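Local coordinates for protein heroin esterase (Rhodococcus sp., PDB 1LZL) that probably hydrolyses acetyl esters such as heroin, as a serine esterase of the alpha/beta hydrolase fold, at residues Leu7-Leu18 / Phe289-Val300; Phe203-Arg211 / Met257-Glu265. All coordinates share one frame; numbering follows the deposited sequence.

Contact 1 of 2, residues Leu7-Leu18 / Phe289-Val300; sequences LDPELAAALTML and FHGSALVATAAV. Unlike the reference sequence in segment 289-300: Ala299 (reference Gly).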
# COMPACT_ATOMS: atom_id res chain seq x y z
N LEU A 7 -7.50 8.67 21.23
CA LEU A 7 -6.66 9.33 20.27
C LEU A 7 -5.50 10.09 20.88
O LEU A 7 -5.59 10.75 21.91
CB LEU A 7 -7.50 10.38 19.49
CG LEU A 7 -8.06 9.94 18.16
CD1 LEU A 7 -8.96 11.04 17.57
CD2 LEU A 7 -6.93 9.62 17.21
N ASP A 8 -4.39 10.02 20.18
CA ASP A 8 -3.27 10.87 20.56
C ASP A 8 -3.69 12.32 20.53
O ASP A 8 -4.26 12.76 19.50
CB ASP A 8 -2.20 10.47 19.55
CG ASP A 8 -0.86 11.11 19.83
OD1 ASP A 8 -0.89 12.35 20.05
OD2 ASP A 8 0.14 10.42 19.83
N PRO A 9 -3.55 13.14 21.55
CA PRO A 9 -4.01 14.54 21.47
C PRO A 9 -3.54 15.34 20.26
O PRO A 9 -4.24 16.22 19.74
CB PRO A 9 -3.40 15.15 22.76
CG PRO A 9 -3.49 13.97 23.69
CD PRO A 9 -2.98 12.80 22.88
N GLU A 10 -2.34 14.98 19.81
CA GLU A 10 -1.71 15.61 18.66
C GLU A 10 -2.52 15.34 17.39
O GLU A 10 -2.62 16.14 16.44
CB GLU A 10 -0.27 15.11 18.54
CG GLU A 10 0.76 15.89 19.32
CD GLU A 10 2.18 15.67 18.83
OE1 GLU A 10 2.62 14.51 18.72
OE2 GLU A 10 2.88 16.67 18.56
N LEU A 11 -3.14 14.18 17.34
CA LEU A 11 -3.92 13.79 16.16
C LEU A 11 -5.32 14.36 16.27
O LEU A 11 -5.84 14.92 15.31
CB LEU A 11 -3.97 12.26 16.07
CG LEU A 11 -2.63 11.64 15.66
CD1 LEU A 11 -2.78 10.13 15.59
CD2 LEU A 11 -2.16 12.27 14.38
N ALA A 12 -5.88 14.18 17.46
CA ALA A 12 -7.18 14.64 17.90
C ALA A 12 -7.53 15.99 17.29
O ALA A 12 -8.63 16.23 16.80
CB ALA A 12 -7.25 14.78 19.42
N ALA A 13 -6.55 16.87 17.37
CA ALA A 13 -6.54 18.19 16.78
C ALA A 13 -6.93 18.20 15.31
O ALA A 13 -7.88 18.84 14.83
CB ALA A 13 -5.12 18.74 16.98
N ALA A 14 -6.20 17.45 14.50
CA ALA A 14 -6.36 17.38 13.06
C ALA A 14 -7.71 16.81 12.65
O ALA A 14 -8.10 16.79 11.48
CB ALA A 14 -5.20 16.56 12.50
N LEU A 15 -8.50 16.32 13.60
CA LEU A 15 -9.75 15.65 13.25
C LEU A 15 -10.91 16.58 12.96
O LEU A 15 -11.86 16.21 12.25
CB LEU A 15 -10.11 14.71 14.41
CG LEU A 15 -10.88 13.45 14.05
CD1 LEU A 15 -9.99 12.41 13.40
CD2 LEU A 15 -11.54 12.87 15.30
N THR A 16 -10.97 17.82 13.46
CA THR A 16 -12.23 18.51 13.13
C THR A 16 -12.23 18.99 11.68
O THR A 16 -13.31 19.30 11.20
CB THR A 16 -12.52 19.71 14.03
OG1 THR A 16 -11.31 20.44 14.19
CG2 THR A 16 -12.94 19.24 15.41
N MET A 17 -11.09 19.03 11.03
CA MET A 17 -10.93 19.54 9.68
C MET A 17 -11.16 18.43 8.65
O MET A 17 -11.64 18.64 7.52
CB MET A 17 -9.54 20.15 9.56
CG MET A 17 -9.35 21.46 10.30
SD MET A 17 -9.35 21.34 12.10
CE MET A 17 -8.03 20.14 12.37
N LEU A 18 -10.83 17.22 9.09
CA LEU A 18 -10.89 16.00 8.28
C LEU A 18 -12.19 15.84 7.50
O LEU A 18 -13.32 15.63 7.92
CB LEU A 18 -10.64 14.78 9.17
CG LEU A 18 -9.19 14.29 9.16
CD1 LEU A 18 -8.85 13.51 10.42
CD2 LEU A 18 -8.95 13.44 7.92
N PHE A 289 -5.27 6.50 13.83
CA PHE A 289 -6.44 6.08 13.03
C PHE A 289 -5.94 5.78 11.61
O PHE A 289 -4.80 6.07 11.27
CB PHE A 289 -7.57 7.11 13.09
CG PHE A 289 -7.22 8.51 12.62
CD1 PHE A 289 -7.23 8.82 11.27
CD2 PHE A 289 -6.88 9.51 13.53
CE1 PHE A 289 -6.91 10.10 10.85
CE2 PHE A 289 -6.55 10.80 13.13
CZ PHE A 289 -6.55 11.08 11.78
N HIS A 290 -6.88 5.24 10.78
CA HIS A 290 -6.50 4.99 9.40
C HIS A 290 -6.06 6.24 8.65
O HIS A 290 -6.90 7.12 8.44
CB HIS A 290 -7.68 4.36 8.66
CG HIS A 290 -7.27 3.92 7.28
ND1 HIS A 290 -6.73 2.68 7.05
CD2 HIS A 290 -7.37 4.53 6.06
CE1 HIS A 290 -6.49 2.54 5.73
NE2 HIS A 290 -6.88 3.65 5.12
N GLY A 291 -4.81 6.37 8.21
CA GLY A 291 -4.38 7.60 7.54
C GLY A 291 -3.90 8.69 8.50
O GLY A 291 -3.58 9.80 8.02
N SER A 292 -3.78 8.43 9.81
CA SER A 292 -3.24 9.51 10.66
C SER A 292 -1.80 9.86 10.36
O SER A 292 -1.26 10.93 10.76
CB SER A 292 -3.48 9.18 12.15
OG SER A 292 -2.79 7.99 12.54
N ALA A 293 -1.08 8.97 9.63
CA ALA A 293 0.25 9.34 9.15
C ALA A 293 0.21 10.61 8.31
O ALA A 293 1.21 11.30 8.16
CB ALA A 293 0.83 8.21 8.31
N LEU A 294 -0.95 10.94 7.71
CA LEU A 294 -1.02 12.22 6.99
C LEU A 294 -0.75 13.42 7.91
O LEU A 294 -0.36 14.50 7.42
CB LEU A 294 -2.38 12.32 6.32
CG LEU A 294 -2.64 11.48 5.07
CD1 LEU A 294 -4.12 11.52 4.72
CD2 LEU A 294 -1.81 11.90 3.86
N VAL A 295 -0.95 13.29 9.20
CA VAL A 295 -0.62 14.32 10.20
C VAL A 295 0.85 14.14 10.54
O VAL A 295 1.22 13.53 11.53
CB VAL A 295 -1.51 14.21 11.43
CG1 VAL A 295 -1.37 15.44 12.34
CG2 VAL A 295 -2.98 14.01 11.07
N ALA A 296 1.70 14.64 9.66
CA ALA A 296 3.09 14.18 9.63
C ALA A 296 3.88 14.78 10.78
O ALA A 296 4.91 14.30 11.18
CB ALA A 296 3.75 14.49 8.28
N THR A 297 3.36 15.88 11.29
CA THR A 297 3.97 16.61 12.38
C THR A 297 3.80 15.92 13.72
O THR A 297 4.60 16.15 14.63
CB THR A 297 3.33 18.03 12.37
OG1 THR A 297 1.90 17.96 12.39
CG2 THR A 297 3.73 18.62 11.03
N ALA A 298 2.80 15.06 13.89
CA ALA A 298 2.59 14.41 15.18
C ALA A 298 3.76 13.51 15.55
O ALA A 298 4.31 12.88 14.64
CB ALA A 298 1.29 13.60 15.08
N ALA A 299 4.10 13.47 16.86
CA ALA A 299 5.26 12.62 17.19
C ALA A 299 5.02 11.15 16.82
O ALA A 299 5.99 10.53 16.39
CB ALA A 299 5.61 12.76 18.67
N VAL A 300 3.80 10.63 16.97
CA VAL A 300 3.54 9.20 16.67
C VAL A 300 3.68 8.95 15.17
O VAL A 300 4.14 7.86 14.79
CB VAL A 300 2.16 8.72 17.18
CG1 VAL A 300 0.99 9.41 16.44
CG2 VAL A 300 2.05 7.20 17.07
O HOH W 1 1.95 11.96 18.76

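Contact 2 of 2, residues Phe203-Arg211 / Met257-Glu265; sequences FVDTPLWHR and MELDPLRDE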
# COMPACT_ATOMS: atom_id res chain seq x y z
N PHE A 203 -15.88 -0.73 14.14
CA PHE A 203 -15.47 0.59 13.71
C PHE A 203 -16.34 1.03 12.53
O PHE A 203 -15.96 0.87 11.36
CB PHE A 203 -13.97 0.61 13.36
CG PHE A 203 -13.08 0.51 14.60
CD1 PHE A 203 -13.51 0.76 15.89
CD2 PHE A 203 -11.74 0.16 14.43
CE1 PHE A 203 -12.66 0.68 16.99
CE2 PHE A 203 -10.87 0.09 15.52
CZ PHE A 203 -11.31 0.35 16.80
N VAL A 204 -17.54 1.55 12.83
CA VAL A 204 -18.58 1.92 11.88
C VAL A 204 -18.52 3.38 11.50
O VAL A 204 -19.06 3.73 10.40
CB VAL A 204 -19.96 1.58 12.46
CG1 VAL A 204 -20.12 0.09 12.74
CG2 VAL A 204 -20.24 2.39 13.74
N ASP A 205 -17.86 4.26 12.25
CA ASP A 205 -17.71 5.67 11.88
C ASP A 205 -16.43 6.28 12.40
O ASP A 205 -16.39 7.44 12.78
CB ASP A 205 -18.94 6.47 12.33
CG ASP A 205 -19.05 7.83 11.65
OD1 ASP A 205 -18.71 7.96 10.43
OD2 ASP A 205 -19.47 8.79 12.36
N THR A 206 -15.36 5.48 12.37
CA THR A 206 -14.01 5.96 12.70
C THR A 206 -13.46 6.88 11.64
O THR A 206 -14.02 6.99 10.51
CB THR A 206 -13.10 4.73 12.86
OG1 THR A 206 -13.47 3.70 11.90
CG2 THR A 206 -13.26 4.16 14.25
N PRO A 207 -12.44 7.67 11.88
CA PRO A 207 -11.90 8.63 10.92
C PRO A 207 -11.39 7.95 9.63
O PRO A 207 -10.72 6.92 9.71
CB PRO A 207 -10.75 9.24 11.71
CG PRO A 207 -11.15 9.14 13.15
CD PRO A 207 -11.76 7.75 13.21
N LEU A 208 -11.77 8.55 8.50
CA LEU A 208 -11.37 8.25 7.15
C LEU A 208 -11.83 6.90 6.66
O LEU A 208 -12.42 6.78 5.56
CB LEU A 208 -9.85 8.41 7.03
CG LEU A 208 -9.37 9.86 7.25
CD1 LEU A 208 -7.90 9.93 6.91
CD2 LEU A 208 -10.25 10.80 6.43
N TRP A 209 -11.57 5.79 7.36
CA TRP A 209 -12.00 4.45 6.95
C TRP A 209 -12.89 3.90 8.06
O TRP A 209 -12.64 4.20 9.23
CB TRP A 209 -10.85 3.50 6.71
CG TRP A 209 -11.14 2.41 5.69
CD1 TRP A 209 -11.14 1.06 5.85
CD2 TRP A 209 -11.46 2.64 4.30
NE1 TRP A 209 -11.45 0.41 4.66
CE2 TRP A 209 -11.65 1.38 3.72
CE3 TRP A 209 -11.60 3.84 3.58
CZ2 TRP A 209 -11.98 1.24 2.36
CZ3 TRP A 209 -11.94 3.68 2.21
CH2 TRP A 209 -12.12 2.42 1.64
N HIS A 210 -13.82 3.08 7.64
CA HIS A 210 -14.90 2.61 8.51
C HIS A 210 -15.60 1.50 7.77
O HIS A 210 -15.41 1.31 6.54
CB HIS A 210 -15.82 3.75 8.94
CG HIS A 210 -16.32 4.61 7.82
ND1 HIS A 210 -16.08 5.97 7.77
CD2 HIS A 210 -17.01 4.28 6.69
CE1 HIS A 210 -16.63 6.43 6.65
NE2 HIS A 210 -17.19 5.43 6.01
N ARG A 211 -16.46 0.78 8.48
CA ARG A 211 -17.11 -0.36 7.88
C ARG A 211 -17.93 0.02 6.63
O ARG A 211 -17.84 -0.69 5.62
CB ARG A 211 -17.96 -1.05 8.94
CG ARG A 211 -18.53 -2.37 8.41
CD ARG A 211 -19.44 -2.97 9.48
NE ARG A 211 -20.05 -4.17 8.90
CZ ARG A 211 -19.43 -5.34 8.88
NH1 ARG A 211 -18.22 -5.52 9.40
NH2 ARG A 211 -20.01 -6.40 8.34
N MET A 257 -3.05 0.67 12.76
CA MET A 257 -3.44 1.81 13.57
C MET A 257 -4.58 1.40 14.50
O MET A 257 -5.38 0.55 14.17
CB MET A 257 -3.86 2.98 12.69
CG MET A 257 -2.80 3.37 11.68
SD MET A 257 -1.32 4.09 12.40
CE MET A 257 -0.01 3.28 11.52
N GLU A 258 -4.62 2.06 15.67
CA GLU A 258 -5.56 1.61 16.70
C GLU A 258 -7.03 1.67 16.29
O GLU A 258 -7.79 0.73 16.51
CB GLU A 258 -5.33 2.48 17.94
CG GLU A 258 -6.25 2.02 19.07
CD GLU A 258 -6.05 2.71 20.40
OE1 GLU A 258 -4.89 3.04 20.73
OE2 GLU A 258 -7.09 2.88 21.13
N LEU A 259 -7.44 2.81 15.74
CA LEU A 259 -8.82 3.11 15.44
C LEU A 259 -9.13 2.87 13.97
O LEU A 259 -10.10 3.41 13.42
CB LEU A 259 -9.17 4.56 15.84
CG LEU A 259 -9.03 4.86 17.33
CD1 LEU A 259 -9.46 6.28 17.60
CD2 LEU A 259 -9.88 3.92 18.18
N ASP A 260 -8.36 2.03 13.29
CA ASP A 260 -8.59 1.62 11.91
C ASP A 260 -9.38 0.35 11.82
O ASP A 260 -9.03 -0.72 12.42
CB ASP A 260 -7.20 1.42 11.28
CG ASP A 260 -7.19 1.15 9.80
OD1 ASP A 260 -8.27 0.95 9.20
OD2 ASP A 260 -6.08 1.17 9.25
N PRO A 261 -10.47 0.25 11.06
CA PRO A 261 -11.18 -1.02 10.90
C PRO A 261 -10.27 -2.12 10.33
O PRO A 261 -10.52 -3.30 10.55
CB PRO A 261 -12.25 -0.73 9.82
CG PRO A 261 -12.09 0.68 9.47
CD PRO A 261 -11.08 1.37 10.31
N LEU A 262 -9.23 -1.78 9.59
CA LEU A 262 -8.29 -2.76 9.02
C LEU A 262 -7.33 -3.31 10.05
O LEU A 262 -6.51 -4.20 9.72
CB LEU A 262 -7.49 -2.06 7.92
CG LEU A 262 -8.32 -1.50 6.74
CD1 LEU A 262 -7.43 -0.76 5.77
CD2 LEU A 262 -9.06 -2.63 6.06
N ARG A 263 -7.34 -2.79 11.28
CA ARG A 263 -6.29 -3.17 12.24
C ARG A 263 -6.21 -4.66 12.46
O ARG A 263 -5.13 -5.28 12.41
CB ARG A 263 -6.64 -2.44 13.57
CG ARG A 263 -5.65 -2.74 14.70
CD ARG A 263 -6.35 -2.31 16.02
NE ARG A 263 -7.38 -3.26 16.38
CZ ARG A 263 -8.43 -2.97 17.18
NH1 ARG A 263 -8.57 -1.74 17.66
NH2 ARG A 263 -9.30 -3.94 17.44
N ASP A 264 -7.35 -5.31 12.74
CA ASP A 264 -7.25 -6.71 13.15
C ASP A 264 -6.81 -7.56 11.97
O ASP A 264 -6.01 -8.50 12.21
CB ASP A 264 -8.60 -7.24 13.66
CG ASP A 264 -9.03 -6.63 14.98
OD1 ASP A 264 -8.29 -5.82 15.58
OD2 ASP A 264 -10.16 -6.96 15.40
N GLU A 265 -7.26 -7.32 10.73
CA GLU A 265 -6.83 -8.22 9.65
C GLU A 265 -5.34 -8.06 9.41
O GLU A 265 -4.65 -8.98 9.01
CB GLU A 265 -7.68 -7.96 8.40
CG GLU A 265 -7.43 -6.65 7.69
CD GLU A 265 -8.66 -6.23 6.88
OE1 GLU A 265 -9.73 -6.10 7.51
OE2 GLU A 265 -8.56 -6.06 5.64
O HOH W 2 -9.61 4.90 11.21

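Contact 1 of 2, residues Leu7-Leu18 / Phe289-Val300
Four leucines of residues 7-18 meet the ring of Phe289. Leu15 lies over one face in a CH-pi contact, its CD1 4.2 Å from the centroid of the Phe289 ring and 27° off the normal. Leu7 comes in at the rim, near the ring plane, with its CD2 3.7 Å from Phe289 CD2. Leu18 comes from the direction opposite to the aromatic side chain, its CD1 3.6 Å from Phe289 CZ and oblique to the ring, as is Leu11 CB near CE2. The face turned from Leu15 rests on Ser292 CB of the same loop; Phe289 can fold back over it because its CG sits between the backbone N and carbonyl carbon (chi1 57°). With an alanine here, Leu7, Leu11, Leu15 and Leu18 would probably lose their common partner, opening a gap between the N-terminal residues and the loop. That loop follows strand 280-285 and carries His290, which is hydrogen-bonded to Asp260 and touches Ser160, consistent with the catalytic triad of an alpha/beta hydrolase. Beside the ring, Leu11 splits its two methyls: CD1 packs 3.6 Å from Ser292 CB and also touches Val300, while CD2 lies 3.6 Å from Val295 CB and next to Ala298. Val295 CG2, anti to the carbonyl carbon, approaches Ala14 CB to 3.7 Å. Beyond this apolar patch, Glu10 reaches the start of helix 299-315, where Ala298 at the N-cap has no side-chain acceptor. Ala299 N donates to Glu10 OE1 at 2.6 Å, nearly straight at 168°, arriving on the syn side but tilted from the carboxylate plane. A water accepts from Val300 N and donates to both Glu10 OE1 and Asp8 OD2, while Asp8 OD1 caps its own helix by accepting from Glu10 N through the anti lone pair.

Contact 2 of 2, residues Phe203-Arg211 / Met257-Glu265
Phe203 lays the edge of its ring along the backbone of residues 258-261, with CE2 3.3 Å from Glu258 O and CD2 3.5 Å from Asp260 O, both oxygens near the ring plane. Arg263 comes obliquely to the ring, its guanidinium plane turned 77° from it, with NH1 3.6 Å from Phe203 CZ. A bend of the arginine chain at chi3 (74°) carries the group back to this ring and to Glu258 O, which accepts from NH1, while NE and NH2 both grip Asp264 OD1 in a side-on salt bridge. Pro261 CB faces Phe203 CB, its CG approaches Trp209 CD1 to 3.8 Å with the two side chains crossing at about a right angle, and Leu262 CG adds to the cover at the same indole carbon. Thr206 OG1 donates to Trp209 O at 2.8 Å on a lone pair in the carbonyl plane, which ties the 203-211 loop together over Pro261. Without a direct hydrogen bond between the segments, a water bridges Pro207 O and Leu259 O. Asp260 OD1 takes Leu262 N from above its carboxylate plane and OD2 is hydrogen-bonded to His290 ND1, consistent with Asp260 being the acid of an alpha/beta hydrolase catalytic triad.

In the fold
Contact 2 is nested inside the loop closed by contact 1, the segments running 7-18, 203-211, 257-265 and 289-300. Their centres lie about 14 Å apart, on the same side of the chain's centre. Segment 257-265 begins at the end of strand 252-257 and segment 289-300 comes after the neighbouring parallel strand 280-285, outermost in the sheet; they lead into helices 263-275 and 299-315. The two contacts touch directly: His290 ND1 lies 2.7 Å from Asp260 OD2, probably hydrogen-bonded, and Leu18 packs on Leu208. Residues 7-18 and 203-211 thus lie against the loops bearing the histidine and acid of the probable triad, whose nucleophile would be Ser160.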